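Local coordinates for AAEL008620-PA odorant-binding protein (Aedes aegypti, PDB 5V13) that binds juvenile hormone specifically in the mosquito hemolymph, as a secreted member of the odorant-binding protein family, at residues 199-203 and 213-218. Residues are numbered along the deposited sequence; the frame is centred on the assembly and turned at random.
Sequences GFRWI and EIRRDY
Trp202 dominates this buried contact, in which the loop leaving helix 190-199 is packed against helix 211-220. The chain departs from helical geometry at Arg201, whose positive phi (59°, psi 26°) turns the backbone so that Trp202 CA comes 5.8 Å from Ile214 CA. In the m rotamer, with chi2 near 8°, the indole lies along residues 213-218, making contacts one helical turn apart. Ile214 CG1 sits over one face of the five-membered ring, 3.8 Å from its centroid and 20° off the normal, a CH-pi contact that brings it within 3.5 Å of Trp202 CG. Near the plane of the ring, Trp202 NE1 donates a nearly straight hydrogen bond to Asp217 OD2 (2.8 Å, 164°), while Glu213 CG approaches Trp202 CD1 at 3.8 Å. Trp202 CH2 extends to 4.4 Å from Tyr218 CE1, and Val257 and Leu246 of the following helices also touch the indole. Glu213, with chi1 t and chi2 p, directs its CA-to-CB bond toward the loop and sets CG 3.4 Å from Phe200 O. Its carboxylate forms salt bridges with Arg35 and Arg261; Arg261 also pairs with Asp217 and hydrogen-bonds Phe200 O, tying loop and helix together. The end of the Arg201 side chain leads away from helix 211-220: NH1 donates a hydrogen bond to Gly199 O (2.9 Å) and forms a salt bridge with Glu27. That side chain is about 14 Å from the bound juvenile hormone; the connection between consecutive helices folds its tryptophan onto the second, structural packing in a predominantly helical odorant-binding (PBP/GOBP) family fold.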
ATOM      1  N   GLY B 199     -17.642  -7.921   5.153  1.00 15.50           N
ATOM      2  CA  GLY B 199     -16.930  -6.744   5.629  1.00 14.48           C
ATOM      3  C   GLY B 199     -17.787  -5.868   6.527  1.00 19.07           C
ATOM      4  O   GLY B 199     -17.299  -5.317   7.520  1.00 13.97           O
ATOM      5  N   PHE B 200     -19.073  -5.716   6.185  1.00 11.51           N
ATOM      6  CA  PHE B 200     -20.027  -4.990   7.018  1.00 13.05           C
ATOM      7  C   PHE B 200     -20.429  -5.776   8.268  1.00 16.71           C
ATOM      8  O   PHE B 200     -21.104  -5.215   9.142  1.00 16.19           O
ATOM      9  CB  PHE B 200     -21.305  -4.661   6.212  1.00 14.71           C
ATOM     10  CG  PHE B 200     -21.128  -3.588   5.137  1.00 15.45           C
ATOM     11  CD1 PHE B 200     -19.889  -3.012   4.886  1.00 13.43           C
ATOM     12  CD2 PHE B 200     -22.231  -3.155   4.387  1.00 17.65           C
ATOM     13  CE1 PHE B 200     -19.733  -2.020   3.898  1.00 15.66           C
ATOM     14  CE2 PHE B 200     -22.094  -2.167   3.392  1.00 18.26           C
ATOM     15  CZ  PHE B 200     -20.844  -1.599   3.147  1.00 18.04           C
ATOM     16  N   ARG B 201     -20.056  -7.058   8.352  1.00 12.96           N
ATOM     17  CA  ARG B 201     -20.557  -7.989   9.375  1.00 11.77           C
ATOM     18  C   ARG B 201     -22.078  -8.139   9.330  1.00 17.11           C
ATOM     19  O   ARG B 201     -22.710  -8.479  10.341  1.00 18.86           O
ATOM     20  CB  ARG B 201     -20.092  -7.593  10.784  1.00 11.77           C
ATOM     21  CG  ARG B 201     -18.658  -8.053  11.140  1.00 11.58           C
ATOM     22  CD  ARG B 201     -17.574  -7.316  10.314  1.00 13.86           C
ATOM     23  NE  ARG B 201     -16.206  -7.616  10.769  1.00 14.63           N
ATOM     24  CZ  ARG B 201     -15.096  -7.125  10.212  1.00 19.39           C
ATOM     25  NH1 ARG B 201     -15.167  -6.291   9.166  1.00 10.53           N
ATOM     26  NH2 ARG B 201     -13.905  -7.459  10.707  1.00 18.16           N
ATOM     27  N   TRP B 202     -22.684  -7.906   8.156  1.00 14.01           N
ATOM     28  CA  TRP B 202     -24.071  -8.320   7.941  1.00 18.75           C
ATOM     29  C   TRP B 202     -24.177  -9.837   7.828  1.00 17.54           C
ATOM     30  O   TRP B 202     -25.201 -10.422   8.197  1.00 19.42           O
ATOM     31  CB  TRP B 202     -24.648  -7.676   6.677  1.00 16.75           C
ATOM     32  CG  TRP B 202     -24.880  -6.209   6.749  1.00 17.63           C
ATOM     33  CD1 TRP B 202     -24.505  -5.367   7.747  1.00 16.39           C
ATOM     34  CD2 TRP B 202     -25.573  -5.404   5.783  1.00 18.00           C
ATOM     35  NE1 TRP B 202     -24.897  -4.086   7.458  1.00 17.07           N
ATOM     36  CE2 TRP B 202     -25.565  -4.080   6.263  1.00 14.90           C
ATOM     37  CE3 TRP B 202     -26.192  -5.675   4.557  1.00 19.49           C
ATOM     38  CZ2 TRP B 202     -26.151  -3.027   5.565  1.00 19.53           C
ATOM     39  CZ3 TRP B 202     -26.780  -4.619   3.858  1.00 19.21           C
ATOM     40  CH2 TRP B 202     -26.761  -3.316   4.369  1.00 20.80           C
ATOM     41  N   ILE B 203     -23.138 -10.480   7.306  1.00 17.22           N
ATOM     42  CA  ILE B 203     -22.982 -11.931   7.332  1.00 21.04           C
ATOM     43  C   ILE B 203     -21.775 -12.236   8.204  1.00 22.62           C
ATOM     44  O   ILE B 203     -20.698 -11.664   7.996  1.00 18.60           O
ATOM     45  CB  ILE B 203     -22.809 -12.515   5.920  1.00 21.58           C
ATOM     46  CG1 ILE B 203     -24.117 -12.378   5.138  1.00 24.09           C
ATOM     47  CG2 ILE B 203     -22.361 -13.995   5.993  1.00 19.08           C
ATOM     48  CD1 ILE B 203     -24.042 -12.898   3.707  1.00 26.42           C
ATOM     49  N   GLU B 213     -26.934  -5.994  13.179  1.00 18.77           N
ATOM     50  CA  GLU B 213     -26.032  -5.116  12.426  1.00 19.52           C
ATOM     51  C   GLU B 213     -26.748  -4.466  11.246  1.00 23.48           C
ATOM     52  O   GLU B 213     -26.578  -3.264  10.993  1.00 21.03           O
ATOM     53  CB  GLU B 213     -24.813  -5.903  11.940  1.00 20.00           C
ATOM     54  CG  GLU B 213     -23.649  -5.040  11.434  1.00 27.80           C
ATOM     55  CD  GLU B 213     -22.916  -4.301  12.564  1.00 35.74           C
ATOM     56  OE1 GLU B 213     -23.054  -4.700  13.741  1.00 26.45           O
ATOM     57  OE2 GLU B 213     -22.201  -3.321  12.271  1.00 29.47           O
ATOM     58  N   ILE B 214     -27.542  -5.248  10.505  1.00 20.41           N
ATOM     59  CA  ILE B 214     -28.315  -4.696   9.393  1.00 18.77           C
ATOM     60  C   ILE B 214     -29.267  -3.616   9.890  1.00 17.79           C
ATOM     61  O   ILE B 214     -29.331  -2.515   9.327  1.00 20.18           O
ATOM     62  CB  ILE B 214     -29.078  -5.813   8.652  1.00 22.11           C
ATOM     63  CG1 ILE B 214     -28.101  -6.846   8.081  1.00 19.65           C
ATOM     64  CG2 ILE B 214     -29.945  -5.206   7.541  1.00 18.87           C
ATOM     65  CD1 ILE B 214     -28.747  -8.191   7.690  1.00 21.40           C
ATOM     66  N   ARG B 215     -30.045  -3.920  10.939  1.00 19.50           N
ATOM     67  CA  ARG B 215     -30.973  -2.923  11.468  1.00 22.48           C
ATOM     68  C   ARG B 215     -30.233  -1.658  11.909  1.00 22.04           C
ATOM     69  O   ARG B 215     -30.662  -0.542  11.604  1.00 25.98           O
ATOM     70  CB  ARG B 215     -31.785  -3.513  12.625  1.00 21.97           C
ATOM     71  CG  ARG B 215     -32.787  -2.530  13.231  1.00 26.82           C
ATOM     72  CD  ARG B 215     -33.663  -3.206  14.278  1.00 43.48           C
ATOM     73  NE  ARG B 215     -32.865  -3.749  15.373  1.00 52.69           N
ATOM     74  CZ  ARG B 215     -32.674  -5.049  15.594  1.00 59.32           C
ATOM     75  NH1 ARG B 215     -33.235  -5.955  14.802  1.00 56.41           N
ATOM     76  NH2 ARG B 215     -31.924  -5.441  16.617  1.00 61.71           N
ATOM     77  N   ARG B 216     -29.111  -1.822  12.609  1.00 20.39           N
ATOM     78  CA  ARG B 216     -28.304  -0.683  13.041  1.00 24.71           C
ATOM     79  C   ARG B 216     -27.907   0.208  11.862  1.00 22.01           C
ATOM     80  O   ARG B 216     -28.040   1.435  11.922  1.00 22.41           O
ATOM     81  CB  ARG B 216     -27.077  -1.219  13.785  1.00 29.96           C
ATOM     82  CG  ARG B 216     -25.983  -0.239  14.138  1.00 39.01           C
ATOM     83  CD  ARG B 216     -24.843  -1.007  14.824  1.00 45.96           C
ATOM     84  NE  ARG B 216     -23.514  -0.578  14.392  1.00 49.66           N
ATOM     85  CZ  ARG B 216     -22.633   0.041  15.174  1.00 57.67           C
ATOM     86  NH1 ARG B 216     -22.930   0.297  16.442  1.00 58.25           N
ATOM     87  NH2 ARG B 216     -21.448   0.397  14.692  1.00 60.18           N
ATOM     88  N   ASP B 217     -27.442  -0.398  10.766  1.00 21.90           N
ATOM     89  CA  ASP B 217     -27.023   0.397   9.612  1.00 20.36           C
ATOM     90  C   ASP B 217     -28.215   1.019   8.897  1.00 19.56           C
ATOM     91  O   ASP B 217     -28.120   2.149   8.401  1.00 21.37           O
ATOM     92  CB  ASP B 217     -26.199  -0.464   8.657  1.00 20.04           C
ATOM     93  CG  ASP B 217     -24.810  -0.739   9.195  1.00 24.34           C
ATOM     94  OD1 ASP B 217     -24.406  -0.024  10.142  1.00 24.33           O
ATOM     95  OD2 ASP B 217     -24.121  -1.637   8.667  1.00 21.84           O
ATOM     96  N   TYR B 218     -29.346   0.307   8.829  1.00 17.53           N
ATOM     97  CA  TYR B 218     -30.541   0.910   8.243  1.00 19.47           C
ATOM     98  C   TYR B 218     -30.975   2.127   9.047  1.00 19.39           C
ATOM     99  O   TYR B 218     -31.248   3.191   8.481  1.00 20.53           O
ATOM    100  CB  TYR B 218     -31.678  -0.113   8.149  1.00 22.82           C
ATOM    101  CG  TYR B 218     -31.790  -0.755   6.774  1.00 19.53           C
ATOM    102  CD1 TYR B 218     -30.853  -1.694   6.353  1.00 20.97           C
ATOM    103  CD2 TYR B 218     -32.817  -0.408   5.897  1.00 22.54           C
ATOM    104  CE1 TYR B 218     -30.931  -2.275   5.098  1.00 18.55           C
ATOM    105  CE2 TYR B 218     -32.912  -0.989   4.632  1.00 24.81           C
ATOM    106  CZ  TYR B 218     -31.965  -1.927   4.244  1.00 23.98           C
ATOM    107  OH  TYR B 218     -32.026  -2.513   2.996  1.00 21.44           O
TER